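Local coordinates for protein phosphoribosylglycinamide synthetase (Anaerococcus prevotii, PDB 4DIM) that probably works as an ATP-dependent, metal-binding ligase of the ATP-grasp family, at residues Phe196-Phe201 with Val262-Lys267; Leu208-His213 with Lys241-Val246; Tyr120-Ala125 with Val271-Leu276; Tyr229-Val234 with Asn321-Ala326; Thr77-Thr82 with Gly278-Asn283. All coordinates share one frame; numbering follows the deposited sequence.

Contact 1: Phe196-Phe201 with Val262-Lys267; sequences FGAQAF and VDMILK
Phe196 and Met264 form an antiparallel hydrogen-bonded pair, and Ala198 and Val262 form another. The directions of strands 196-201 and 262-267 differ by 138°, so the two are antiparallel with a marked twist. In the first pair Met264 N donates to Phe196 O at 2.8 Å, and Phe196 N donates to Met264 O at 3.2 Å. In the second, Val262 N lies 2.9 Å from Ala198 O, and Ala198 N lies 3.0 Å from Val262 O. Gly197 and Asp263 sit between them as a non-hydrogen-bonded pair.

Phe196, Ala198, Val262 and Met264 put their side chains on one face of the sheet. Phe196 CG is held between its backbone N and carbonyl carbon (chi1 66°). Its ring lies over Met264, a selenomethionine in this crystal. Met264 CB makes a CH-pi contact over one ring face, 3.4 Å from the ring centre. The bend at chi2 (-77°) leaves Met264 SE oblique to the Phe196 ring, 5.5 Å from its centre. At the rim of the ring, Leu266 CB touches Phe196 CE2 at 3.7 Å. An alanine at Phe196 would probably open a gap beside Met264 and Leu266, because the ring that touches both would be gone. Helix 236-253 covers this face, with Thr242 against Phe196. Such a twisted antiparallel sheet backed by helices belongs to the ATP-grasp fold.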
# COMPACT_ATOMS: atom_id res chain seq x y z
N PHE A 196 -10.73 -6.25 -0.41
CA PHE A 196 -9.67 -6.65 0.50
C PHE A 196 -8.36 -6.42 -0.23
O PHE A 196 -8.38 -5.89 -1.33
CB PHE A 196 -9.88 -8.12 0.96
CG PHE A 196 -9.74 -9.14 -0.14
CD1 PHE A 196 -8.55 -9.81 -0.35
CD2 PHE A 196 -10.75 -9.31 -1.07
CE1 PHE A 196 -8.39 -10.66 -1.43
CE2 PHE A 196 -10.56 -10.12 -2.18
CZ PHE A 196 -9.40 -10.85 -2.32
N GLY A 197 -7.25 -6.74 0.41
CA GLY A 197 -5.94 -6.58 -0.17
C GLY A 197 -5.04 -7.78 0.00
O GLY A 197 -5.43 -8.81 0.56
N ALA A 198 -3.79 -7.64 -0.45
CA ALA A 198 -2.79 -8.68 -0.28
C ALA A 198 -1.40 -8.11 -0.36
O ALA A 198 -1.17 -7.13 -1.06
CB ALA A 198 -2.97 -9.75 -1.33
N GLN A 199 -0.47 -8.77 0.33
CA GLN A 199 0.95 -8.45 0.32
C GLN A 199 1.66 -9.58 -0.37
O GLN A 199 1.25 -10.73 -0.27
CB GLN A 199 1.55 -8.28 1.73
CG GLN A 199 1.02 -7.14 2.58
CD GLN A 199 1.15 -5.76 1.99
OE1 GLN A 199 2.22 -5.16 1.98
NE2 GLN A 199 0.07 -5.23 1.44
N ALA A 200 2.74 -9.27 -1.03
CA ALA A 200 3.55 -10.29 -1.66
C ALA A 200 4.97 -9.81 -1.72
O ALA A 200 5.27 -8.69 -1.31
CB ALA A 200 3.01 -10.66 -3.04
N PHE A 201 5.86 -10.69 -2.08
CA PHE A 201 7.27 -10.37 -2.14
C PHE A 201 7.85 -11.19 -3.27
O PHE A 201 7.63 -12.39 -3.29
CB PHE A 201 7.92 -10.68 -0.79
CG PHE A 201 9.33 -10.19 -0.62
CD1 PHE A 201 9.59 -9.00 0.05
CD2 PHE A 201 10.40 -10.95 -1.05
CE1 PHE A 201 10.89 -8.58 0.27
CE2 PHE A 201 11.70 -10.50 -0.87
CZ PHE A 201 11.94 -9.34 -0.19
N VAL A 262 -1.14 -5.00 -3.09
CA VAL A 262 -2.28 -5.23 -3.97
C VAL A 262 -3.65 -4.92 -3.30
O VAL A 262 -3.87 -5.17 -2.10
CB VAL A 262 -2.29 -6.71 -4.45
CG1 VAL A 262 -3.11 -6.84 -5.73
CG2 VAL A 262 -0.87 -7.24 -4.66
N ASP A 263 -4.57 -4.36 -4.14
CA ASP A 263 -5.96 -4.07 -3.80
C ASP A 263 -6.78 -5.01 -4.64
O ASP A 263 -6.71 -4.97 -5.87
CB ASP A 263 -6.36 -2.59 -4.08
CG ASP A 263 -5.56 -1.51 -3.37
OD1 ASP A 263 -5.15 -1.74 -2.21
OD2 ASP A 263 -5.47 -0.39 -3.92
N MSE A 264 -7.49 -5.89 -3.97
CA MSE A 264 -8.34 -6.91 -4.54
C MSE A 264 -9.82 -6.60 -4.36
O MSE A 264 -10.22 -5.79 -3.53
CB MSE A 264 -8.09 -8.26 -3.80
CG MSE A 264 -6.58 -8.68 -3.53
SE MSE A 264 -5.73 -9.34 -5.07
CE MSE A 264 -7.12 -10.63 -5.91
N ILE A 265 -10.64 -7.37 -5.03
CA ILE A 265 -12.09 -7.37 -4.83
C ILE A 265 -12.61 -8.79 -5.07
O ILE A 265 -12.21 -9.46 -6.03
CB ILE A 265 -12.85 -6.32 -5.66
CG1 ILE A 265 -14.37 -6.38 -5.37
CG2 ILE A 265 -12.58 -6.50 -7.13
CD1 ILE A 265 -15.00 -5.17 -5.46
N LEU A 266 -13.51 -9.24 -4.21
CA LEU A 266 -14.09 -10.57 -4.37
C LEU A 266 -15.54 -10.44 -4.87
O LEU A 266 -16.36 -9.80 -4.21
CB LEU A 266 -13.99 -11.33 -3.04
CG LEU A 266 -14.95 -12.44 -2.77
CD1 LEU A 266 -14.69 -13.62 -3.69
CD2 LEU A 266 -14.80 -12.88 -1.37
N LYS A 267 -15.84 -11.03 -6.06
CA LYS A 267 -17.19 -11.07 -6.64
C LYS A 267 -17.52 -12.47 -7.13
O LYS A 267 -16.86 -12.98 -8.03
CB LYS A 267 -17.35 -10.06 -7.81
CG LYS A 267 -18.74 -10.06 -8.48
CD LYS A 267 -18.84 -8.94 -9.50
CE LYS A 267 -20.13 -8.87 -10.29
NZ LYS A 267 -20.16 -7.67 -11.18

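Contact 2: Leu208-His213 with Lys241-Val246; sequences LFVMPH and KTKTEV
Val210 and Val246 reach toward each other tip to tip, strand against helix. Val210 CG1 is anti to its backbone N (chi1 -172°) and lies 3.8 Å from Val246 CG2. The other branch, Val210 CG2, meets Val246 CG1, also at 3.8 Å. Two further helix residues touch Val210. Lys243 has its chain extended beyond CG. Its CG touches Val210 CB at 3.8 Å, and its CE lies 3.6 Å from Val210 O. Thr242 presents its methyl, with CG2 4.2 Å from Val210 CG1. Pro212 and Thr242 slide past each other in opposite directions, and Pro212 CG comes to 4.0 Å from Thr242 CG2. The hydroxyl of Thr242 is used within the helix, bonded to Ile238 O. An alanine at Val210 would probably leave a gap in front of the two Val246 methyls and deprive Thr242 CG2 of a neighbour.

The strand and helix directions differ by 125°, and the axes of the two short segments approach to 8.3 Å. Helix 236-253 also packs on strand 194-203, where Val246 touches Ala200 and Thr242 touches Phe196. On the other face of the sheet, Phe209 and Met211 pack against helix 285-293. The sheet is thus sandwiched between two helices here.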
# COMPACT_ATOMS: atom_id res chain seq x y z
N LEU A 208 7.70 -15.36 -3.10
CA LEU A 208 7.84 -16.04 -1.81
C LEU A 208 6.50 -16.32 -1.17
O LEU A 208 6.30 -17.38 -0.58
CB LEU A 208 8.67 -15.16 -0.88
CG LEU A 208 10.07 -14.79 -1.40
CD1 LEU A 208 10.90 -14.17 -0.32
CD2 LEU A 208 10.79 -15.99 -2.02
N PHE A 209 5.61 -15.36 -1.25
CA PHE A 209 4.29 -15.53 -0.68
C PHE A 209 3.27 -14.55 -1.26
O PHE A 209 3.61 -13.60 -1.95
CB PHE A 209 4.35 -15.36 0.86
CG PHE A 209 4.71 -13.96 1.30
CD1 PHE A 209 3.74 -12.98 1.40
CD2 PHE A 209 6.01 -13.64 1.63
CE1 PHE A 209 4.08 -11.70 1.80
CE2 PHE A 209 6.34 -12.35 1.99
CZ PHE A 209 5.37 -11.40 2.08
N VAL A 210 2.02 -14.81 -0.97
CA VAL A 210 0.89 -13.93 -1.20
C VAL A 210 0.08 -14.04 0.08
O VAL A 210 -0.34 -15.13 0.48
CB VAL A 210 0.07 -14.18 -2.48
CG1 VAL A 210 -0.94 -13.07 -2.68
CG2 VAL A 210 0.98 -14.26 -3.70
N MSE A 211 -0.01 -12.91 0.81
CA MSE A 211 -0.72 -12.88 2.07
C MSE A 211 -1.98 -12.00 1.97
O MSE A 211 -1.89 -10.80 2.18
CB MSE A 211 0.19 -12.35 3.18
CG MSE A 211 -0.42 -12.52 4.59
SE MSE A 211 0.51 -11.44 5.89
CE MSE A 211 -0.25 -9.87 5.39
N PRO A 212 -3.17 -12.61 1.80
CA PRO A 212 -4.41 -11.82 1.84
C PRO A 212 -4.62 -11.14 3.19
O PRO A 212 -4.12 -11.60 4.20
CB PRO A 212 -5.51 -12.87 1.55
CG PRO A 212 -4.80 -13.95 0.82
CD PRO A 212 -3.43 -14.01 1.40
N HIS A 213 -5.30 -10.00 3.18
CA HIS A 213 -5.56 -9.29 4.44
C HIS A 213 -6.83 -8.46 4.36
O HIS A 213 -7.31 -8.05 3.29
CB HIS A 213 -4.37 -8.42 4.90
CG HIS A 213 -3.85 -7.47 3.87
ND1 HIS A 213 -4.48 -6.26 3.62
CD2 HIS A 213 -2.74 -7.57 3.10
CE1 HIS A 213 -3.79 -5.70 2.65
NE2 HIS A 213 -2.71 -6.44 2.32
N LYS A 241 -7.10 -18.53 -4.95
CA LYS A 241 -7.43 -17.74 -6.13
C LYS A 241 -6.65 -16.40 -6.13
O LYS A 241 -6.28 -15.93 -7.19
CB LYS A 241 -8.94 -17.49 -6.19
CG LYS A 241 -9.70 -18.61 -6.87
CD LYS A 241 -11.21 -18.43 -6.70
CE LYS A 241 -12.01 -19.59 -7.26
NZ LYS A 241 -13.38 -19.62 -6.69
N THR A 242 -6.40 -15.82 -4.95
CA THR A 242 -5.65 -14.57 -4.76
C THR A 242 -4.15 -14.82 -5.07
O THR A 242 -3.52 -14.03 -5.79
CB THR A 242 -5.89 -14.02 -3.32
OG1 THR A 242 -7.26 -13.66 -3.21
CG2 THR A 242 -5.08 -12.81 -2.98
N LYS A 243 -3.61 -15.92 -4.55
CA LYS A 243 -2.24 -16.35 -4.82
C LYS A 243 -2.03 -16.53 -6.32
O LYS A 243 -1.01 -16.13 -6.86
CB LYS A 243 -1.93 -17.69 -4.08
CG LYS A 243 -1.66 -17.53 -2.57
CD LYS A 243 -1.59 -18.80 -1.76
CE LYS A 243 -1.43 -18.48 -0.28
NZ LYS A 243 -1.31 -19.72 0.56
N THR A 244 -3.04 -17.08 -6.99
CA THR A 244 -2.97 -17.30 -8.42
C THR A 244 -2.94 -15.99 -9.18
O THR A 244 -2.08 -15.85 -10.06
CB THR A 244 -4.14 -18.16 -8.88
OG1 THR A 244 -3.94 -19.50 -8.38
CG2 THR A 244 -4.27 -18.19 -10.41
N GLU A 245 -3.89 -15.06 -8.92
CA GLU A 245 -3.94 -13.81 -9.69
C GLU A 245 -2.76 -12.92 -9.38
O GLU A 245 -2.25 -12.28 -10.30
CB GLU A 245 -5.25 -13.03 -9.46
CG GLU A 245 -6.52 -13.68 -9.95
CD GLU A 245 -6.49 -14.32 -11.32
OE1 GLU A 245 -6.46 -13.57 -12.32
OE2 GLU A 245 -6.53 -15.57 -11.41
N VAL A 246 -2.33 -12.84 -8.11
CA VAL A 246 -1.20 -11.99 -7.78
C VAL A 246 0.07 -12.50 -8.50
O VAL A 246 0.77 -11.71 -9.11
CB VAL A 246 -1.00 -11.88 -6.26
CG1 VAL A 246 0.35 -11.28 -5.90
CG2 VAL A 246 -2.15 -11.08 -5.62

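Contact 3: Tyr120-Ala125 with Val271-Leu276; sequences YNVNTA and VYIIEL
Asn123 keeps CG anti to its carbonyl carbon (chi1 -67°), and its amide faces the backbone of Val271. Thr124 keeps OG1 anti to its backbone N (chi1 -162°), on the side of Ile273. Asn123 ND2 donates to Val271 O at 3.1 Å. That oxygen lies in the amide plane, and the donor is nearly along the C=O axis. Thr124 OG1 donates to Ile273 O at 2.8 Å, again close to the carbonyl direction. OG1 has a second partner in Lys114 NZ.

Between these two side-chain bonds lies one from the backbone. Ile273 N donates to Asn123 O at 3.1 Å, and the bond is nearly straight at 170°. Tyr272 CA adds a CH contact to Asn123 O at 3.5 Å. Two loop residues therefore bond to three successive peptide groups of the strand, through Val271 O, Ile273 N and Ile273 O. The Tyr272 ring turns an edge to the loop, with Thr124 N in its plane and 3.5 Å from CD1. Val122 CG1 meets Ile273 CD1 at 3.9 Å, beside Phe117.

Past these bonds the strand has a classic beta bulge at Ile274 and Glu275, opposite Asp263. The loop starts from a Schellman motif at Asn121, which ends helix 110-120. It docks on the outermost strand, 270-277, of the large antiparallel sheet, within the ATP-grasp family region.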
# COMPACT_ATOMS: atom_id res chain seq x y z
N TYR A 120 -2.10 -11.21 -20.65
CA TYR A 120 -1.70 -12.28 -19.74
C TYR A 120 -2.91 -12.90 -19.01
O TYR A 120 -2.72 -13.84 -18.22
CB TYR A 120 -0.64 -11.78 -18.74
CG TYR A 120 0.70 -11.59 -19.41
CD1 TYR A 120 1.50 -12.68 -19.73
CD2 TYR A 120 1.10 -10.34 -19.87
CE1 TYR A 120 2.69 -12.52 -20.45
CE2 TYR A 120 2.34 -10.16 -20.48
CZ TYR A 120 3.11 -11.26 -20.81
OH TYR A 120 4.28 -11.16 -21.52
N ASN A 121 -4.14 -12.44 -19.32
CA ASN A 121 -5.38 -13.01 -18.81
C ASN A 121 -5.43 -12.99 -17.28
O ASN A 121 -5.55 -14.02 -16.62
CB ASN A 121 -5.56 -14.46 -19.34
CG ASN A 121 -6.93 -15.05 -19.05
OD1 ASN A 121 -7.93 -14.34 -18.90
ND2 ASN A 121 -7.01 -16.33 -18.95
N VAL A 122 -5.31 -11.80 -16.73
CA VAL A 122 -5.40 -11.57 -15.29
C VAL A 122 -6.77 -11.00 -15.01
O VAL A 122 -7.20 -10.11 -15.72
CB VAL A 122 -4.26 -10.62 -14.82
CG1 VAL A 122 -4.50 -10.10 -13.39
CG2 VAL A 122 -2.91 -11.34 -14.91
N ASN A 123 -7.46 -11.53 -13.99
CA ASN A 123 -8.78 -11.06 -13.59
C ASN A 123 -8.70 -9.66 -13.11
O ASN A 123 -7.96 -9.36 -12.16
CB ASN A 123 -9.38 -11.90 -12.47
CG ASN A 123 -9.74 -13.29 -12.83
OD1 ASN A 123 -9.73 -13.69 -13.99
ND2 ASN A 123 -10.05 -14.07 -11.81
N THR A 124 -9.43 -8.80 -13.78
CA THR A 124 -9.51 -7.39 -13.46
C THR A 124 -10.78 -6.82 -14.13
O THR A 124 -11.28 -7.42 -15.09
CB THR A 124 -8.23 -6.71 -13.99
OG1 THR A 124 -8.07 -5.44 -13.35
CG2 THR A 124 -8.24 -6.58 -15.55
N ALA A 125 -11.25 -5.63 -13.65
CA ALA A 125 -12.35 -4.87 -14.28
C ALA A 125 -11.87 -4.39 -15.66
O ALA A 125 -11.03 -3.50 -15.75
CB ALA A 125 -12.74 -3.67 -13.42
N VAL A 271 -11.86 -13.42 -7.87
CA VAL A 271 -11.14 -12.27 -7.34
C VAL A 271 -10.55 -11.51 -8.47
O VAL A 271 -10.19 -12.08 -9.49
CB VAL A 271 -10.08 -12.67 -6.28
CG1 VAL A 271 -10.74 -13.46 -5.16
CG2 VAL A 271 -8.92 -13.46 -6.89
N TYR A 272 -10.47 -10.20 -8.30
CA TYR A 272 -9.97 -9.26 -9.31
C TYR A 272 -8.99 -8.30 -8.69
O TYR A 272 -9.21 -7.86 -7.56
CB TYR A 272 -11.15 -8.47 -9.91
CG TYR A 272 -12.22 -9.35 -10.51
CD1 TYR A 272 -12.26 -9.61 -11.88
CD2 TYR A 272 -13.23 -9.88 -9.72
CE1 TYR A 272 -13.23 -10.43 -12.43
CE2 TYR A 272 -14.22 -10.70 -10.26
CZ TYR A 272 -14.19 -11.01 -11.61
OH TYR A 272 -15.16 -11.83 -12.18
N ILE A 273 -7.95 -7.91 -9.47
CA ILE A 273 -6.95 -6.96 -9.03
C ILE A 273 -7.37 -5.60 -9.44
O ILE A 273 -7.48 -5.34 -10.63
CB ILE A 273 -5.57 -7.30 -9.64
CG1 ILE A 273 -5.10 -8.68 -9.17
CG2 ILE A 273 -4.52 -6.18 -9.32
CD1 ILE A 273 -3.93 -9.08 -9.63
N ILE A 274 -7.53 -4.70 -8.47
CA ILE A 274 -7.84 -3.29 -8.75
C ILE A 274 -6.54 -2.49 -8.99
O ILE A 274 -6.41 -1.86 -10.01
CB ILE A 274 -8.66 -2.65 -7.62
CG1 ILE A 274 -9.94 -3.41 -7.35
CG2 ILE A 274 -8.97 -1.19 -7.97
CD1 ILE A 274 -10.36 -3.28 -5.85
N GLU A 275 -5.62 -2.50 -8.01
CA GLU A 275 -4.34 -1.78 -8.02
C GLU A 275 -3.21 -2.73 -7.57
O GLU A 275 -3.43 -3.62 -6.76
CB GLU A 275 -4.34 -0.54 -7.08
CG GLU A 275 -5.52 0.42 -7.12
CD GLU A 275 -5.72 1.23 -8.39
OE1 GLU A 275 -4.87 1.14 -9.31
OE2 GLU A 275 -6.73 1.98 -8.46
N LEU A 276 -2.01 -2.50 -8.08
CA LEU A 276 -0.81 -3.27 -7.76
C LEU A 276 0.42 -2.37 -7.84
O LEU A 276 0.70 -1.80 -8.89
CB LEU A 276 -0.67 -4.45 -8.73
CG LEU A 276 0.32 -5.54 -8.26
CD1 LEU A 276 -0.24 -6.98 -8.44
CD2 LEU A 276 1.66 -5.43 -8.93

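Contact 4: Tyr229-Val234 with Asn321-Ala326; sequences YVPLDV and NKAGLA
Val230 and Gly324 form the tight centre, an antiparallel hydrogen-bonded pair. Val230 N donates to Gly324 O at 2.9 Å. Gly324 N returns a bond to Val230 O at 3.0 Å. Next to them Tyr229 and Leu325 make a non-hydrogen-bonded pair, with CA atoms 4.4 Å apart. Two CH contacts add to the backbone bonds: Tyr229 CA touches Gly324 O, and Ala323 CA touches Val230 O.

The side chains go to both faces. Val230 CG2 sits between its own backbone N and carbonyl carbon, and it lies 3.7 Å from Gly324 N. This face is buried, with Met211, His213 and Asn292 around Val230. On the other face Tyr229 CB meets Leu325 CD1 at 4.0 Å, and helix 384-395 packs against both residues.

The contact thins out toward Pro231. A cis peptide bond precedes this proline, where the chain leaves strand 223-230. Pro231 CD still touches Ala323 CB, at 3.9 Å. Pro231 itself is exposed. On the partner side Lys322 is partly exposed and touches through its backbone O, 4.2 Å from Val230 CG2. Tyr229 also turns the edge of its ring to Pro231 O.

Strand 323-329 is bonded to strand 375-381 on its far side. The pair thus carries the antiparallel sheet of the ATP-grasp fold on into the C-terminal strands.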
# COMPACT_ATOMS: atom_id res chain seq x y z
N TYR A 229 -5.95 -6.49 9.07
CA TYR A 229 -5.87 -7.67 9.89
C TYR A 229 -5.57 -8.88 9.08
O TYR A 229 -5.83 -8.95 7.90
CB TYR A 229 -7.17 -7.90 10.69
CG TYR A 229 -8.42 -8.06 9.85
CD1 TYR A 229 -9.25 -6.97 9.58
CD2 TYR A 229 -8.83 -9.32 9.41
CE1 TYR A 229 -10.41 -7.12 8.83
CE2 TYR A 229 -10.00 -9.49 8.68
CZ TYR A 229 -10.80 -8.38 8.40
OH TYR A 229 -11.91 -8.49 7.60
N VAL A 230 -5.08 -9.88 9.77
CA VAL A 230 -4.82 -11.21 9.26
C VAL A 230 -5.32 -12.15 10.32
O VAL A 230 -5.27 -11.81 11.51
CB VAL A 230 -3.35 -11.51 8.86
CG1 VAL A 230 -2.97 -10.77 7.58
CG2 VAL A 230 -2.37 -11.20 9.98
N PRO A 231 -5.91 -13.28 9.94
CA PRO A 231 -6.15 -13.76 8.58
C PRO A 231 -7.48 -13.24 8.06
O PRO A 231 -8.36 -12.84 8.83
CB PRO A 231 -6.16 -15.27 8.77
CG PRO A 231 -6.86 -15.44 10.10
CD PRO A 231 -6.47 -14.22 10.93
N LEU A 232 -7.60 -13.25 6.75
CA LEU A 232 -8.83 -12.83 6.06
C LEU A 232 -9.88 -13.92 6.23
O LEU A 232 -9.56 -15.09 6.03
CB LEU A 232 -8.51 -12.59 4.57
CG LEU A 232 -9.60 -12.01 3.73
CD1 LEU A 232 -9.94 -10.56 4.18
CD2 LEU A 232 -9.25 -12.10 2.26
N ASP A 233 -11.10 -13.55 6.66
CA ASP A 233 -12.14 -14.55 6.87
C ASP A 233 -12.87 -14.87 5.56
O ASP A 233 -13.94 -14.31 5.23
CB ASP A 233 -13.14 -14.15 7.96
CG ASP A 233 -14.14 -15.26 8.26
OD1 ASP A 233 -15.36 -15.03 8.12
OD2 ASP A 233 -13.69 -16.41 8.56
N VAL A 234 -12.25 -15.79 4.81
CA VAL A 234 -12.77 -16.33 3.56
C VAL A 234 -12.43 -17.80 3.50
O VAL A 234 -11.56 -18.28 4.23
CB VAL A 234 -12.21 -15.57 2.33
CG1 VAL A 234 -12.79 -14.17 2.22
CG2 VAL A 234 -10.68 -15.53 2.34
N ASN A 321 0.70 -19.63 11.72
CA ASN A 321 0.30 -18.27 11.31
C ASN A 321 -0.52 -17.62 12.41
O ASN A 321 -1.71 -17.91 12.54
CB ASN A 321 -0.50 -18.23 9.97
CG ASN A 321 0.17 -18.84 8.76
OD1 ASN A 321 -0.43 -19.65 8.04
ND2 ASN A 321 1.39 -18.38 8.45
N LYS A 322 0.09 -16.68 13.15
CA LYS A 322 -0.60 -15.96 14.21
C LYS A 322 -1.53 -14.88 13.61
O LYS A 322 -1.28 -14.38 12.50
CB LYS A 322 0.42 -15.30 15.18
CG LYS A 322 -0.14 -15.01 16.57
CD LYS A 322 0.78 -15.44 17.72
CE LYS A 322 0.04 -15.46 19.04
NZ LYS A 322 0.83 -16.10 20.13
N ALA A 323 -2.65 -14.61 14.29
CA ALA A 323 -3.55 -13.54 13.89
C ALA A 323 -2.94 -12.20 14.37
O ALA A 323 -2.19 -12.16 15.34
CB ALA A 323 -4.93 -13.76 14.47
N GLY A 324 -3.17 -11.16 13.56
CA GLY A 324 -2.77 -9.78 13.80
C GLY A 324 -3.87 -8.80 13.42
O GLY A 324 -4.70 -9.07 12.53
N LEU A 325 -3.93 -7.68 14.18
CA LEU A 325 -4.92 -6.60 14.00
C LEU A 325 -4.21 -5.28 14.24
O LEU A 325 -3.57 -5.11 15.27
CB LEU A 325 -6.11 -6.76 14.98
CG LEU A 325 -7.18 -5.62 15.04
CD1 LEU A 325 -7.84 -5.41 13.70
CD2 LEU A 325 -8.22 -5.90 16.05
N ALA A 326 -4.32 -4.37 13.29
CA ALA A 326 -3.71 -3.04 13.37
C ALA A 326 -4.77 -2.04 13.13
O ALA A 326 -5.50 -2.17 12.15
CB ALA A 326 -2.61 -2.87 12.33

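Contact 5: Thr77-Thr82 with Gly278-Asn283; sequences TCCLDT and GRVGAN
Arg279 is the main bump, and it fills a groove formed by the backbone of Cys79 and Leu80 and the carboxylate of Asp81. Its CG is held between the backbone N and carbonyl carbon (chi1 51°), and the chain bends at chi2. The guanidinium lies flat against the loop, with Leu80 N 3.4 Å above its plane. Asp81 meets its edge: Arg279 NE donates to Asp81 OD1 at 3.0 Å, in the guanidinium plane. Arg279 NH1 adds two weak bonds of the same salt bridge, to both carboxylate oxygens. The two flat groups are turned 63° apart, and NE meets OD1 from above the carboxylate plane. Arg279 NH2 in turn donates to Val280 O at 3.1 Å, which would limit rotation of the head.

Both segments are loops at strand ends. Residues 77-82 follow strand 74-76 of the N-terminal parallel sheet, and 278-283 follow strand 270-277. The contact therefore joins the N-terminal domain to the ATP-grasp domain.

Beyond the arginine, Val280 CG1 fits against Cys78 CB, at 3.5 Å, and the backbone N and SG of Cys79. Ala282 CB sits against Cys79, near its O and 4.0 Å from its CB. Cys79 N makes a weak bond to Val280 O. Asp81 OD1 is also bonded to Thr277 OG1, and Gly281 N to Gln199 OE1.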
# COMPACT_ATOMS: atom_id res chain seq x y z
N THR A 77 12.16 2.21 -0.92
CA THR A 77 11.01 3.05 -0.62
C THR A 77 10.06 2.12 0.01
O THR A 77 10.23 0.91 -0.09
CB THR A 77 10.44 3.79 -1.84
OG1 THR A 77 9.55 4.84 -1.40
CG2 THR A 77 9.72 2.89 -2.80
N CYS A 78 9.11 2.66 0.73
CA CYS A 78 8.16 1.82 1.41
C CYS A 78 6.97 2.65 1.81
O CYS A 78 7.08 3.88 1.89
CB CYS A 78 8.84 1.12 2.60
SG CYS A 78 8.50 1.84 4.24
N CYS A 79 5.80 2.01 1.86
CA CYS A 79 4.53 2.51 2.35
C CYS A 79 3.89 3.63 1.53
O CYS A 79 2.79 4.03 1.89
CB CYS A 79 4.69 2.91 3.82
SG CYS A 79 5.16 1.51 4.91
N LEU A 80 4.49 4.09 0.41
CA LEU A 80 3.92 5.18 -0.41
C LEU A 80 4.44 5.11 -1.87
O LEU A 80 5.58 4.67 -2.10
CB LEU A 80 4.30 6.54 0.24
CG LEU A 80 3.19 7.61 0.45
CD1 LEU A 80 1.96 7.08 1.24
CD2 LEU A 80 3.75 8.80 1.23
N ASP A 81 3.63 5.57 -2.83
CA ASP A 81 4.00 5.57 -4.26
C ASP A 81 4.74 6.81 -4.70
O ASP A 81 5.17 6.83 -5.84
CB ASP A 81 2.74 5.44 -5.16
CG ASP A 81 2.07 4.08 -5.12
OD1 ASP A 81 2.79 3.06 -4.99
OD2 ASP A 81 0.81 4.04 -5.11
N THR A 82 4.83 7.86 -3.85
CA THR A 82 5.46 9.15 -4.17
C THR A 82 6.79 8.97 -4.93
O THR A 82 6.89 9.47 -6.05
CB THR A 82 5.68 9.98 -2.90
OG1 THR A 82 4.49 9.94 -2.09
CG2 THR A 82 6.01 11.44 -3.21
N GLY A 278 4.81 -1.99 -6.75
CA GLY A 278 6.02 -2.69 -6.33
C GLY A 278 6.69 -2.14 -5.08
O GLY A 278 7.89 -1.93 -5.06
N ARG A 279 5.91 -1.91 -4.02
CA ARG A 279 6.41 -1.56 -2.70
C ARG A 279 5.41 -2.09 -1.60
O ARG A 279 4.27 -2.47 -1.88
CB ARG A 279 6.72 -0.06 -2.57
CG ARG A 279 5.63 0.91 -2.98
CD ARG A 279 4.64 1.13 -1.89
NE ARG A 279 3.42 1.78 -2.38
CZ ARG A 279 2.28 1.87 -1.70
NH1 ARG A 279 1.24 2.48 -2.22
NH2 ARG A 279 2.18 1.34 -0.50
N VAL A 280 5.91 -2.15 -0.38
CA VAL A 280 5.14 -2.63 0.74
C VAL A 280 4.02 -1.67 1.08
O VAL A 280 4.19 -0.48 1.02
CB VAL A 280 6.06 -2.86 1.97
CG1 VAL A 280 6.56 -1.54 2.57
CG2 VAL A 280 5.35 -3.71 3.02
N GLY A 281 2.90 -2.21 1.54
CA GLY A 281 1.75 -1.41 1.91
C GLY A 281 1.93 -0.60 3.16
O GLY A 281 2.86 -0.83 3.92
N ALA A 282 1.07 0.40 3.35
CA ALA A 282 1.17 1.27 4.53
C ALA A 282 0.31 0.75 5.63
O ALA A 282 -0.18 -0.36 5.53
CB ALA A 282 0.75 2.68 4.16
N ASN A 283 0.15 1.54 6.69
CA ASN A 283 -0.80 1.35 7.77
C ASN A 283 -0.63 0.06 8.51
O ASN A 283 -1.61 -0.63 8.78
CB ASN A 283 -2.22 1.45 7.20
CG ASN A 283 -2.42 2.67 6.36
OD1 ASN A 283 -2.88 2.60 5.20
ND2 ASN A 283 -2.05 3.82 6.89

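How the contacts relate
From the N terminus, residues 77-82 open contact 5 and 120-125 open contact 3. Then come 196-201 of contact 1, 208-213 of contact 2 and 229-234 of contact 4. Contact 2 closes first, at 241-246. Contact 1 closes at 262-267, contact 3 at 271-276 and contact 5 at 278-283. These four are nested, 2 inside 1 inside 3 inside 5. Contact 4 closes last, at 321-326, and crosses all four. Contacts 1 to 4 reach one antiparallel sheet: contacts 1 and 4 pair its strands, contact 2 adds a helix, and contact 3 docks the loop after helix 110-120 on its edge strand. Contact 5 ties on the N-terminal domain.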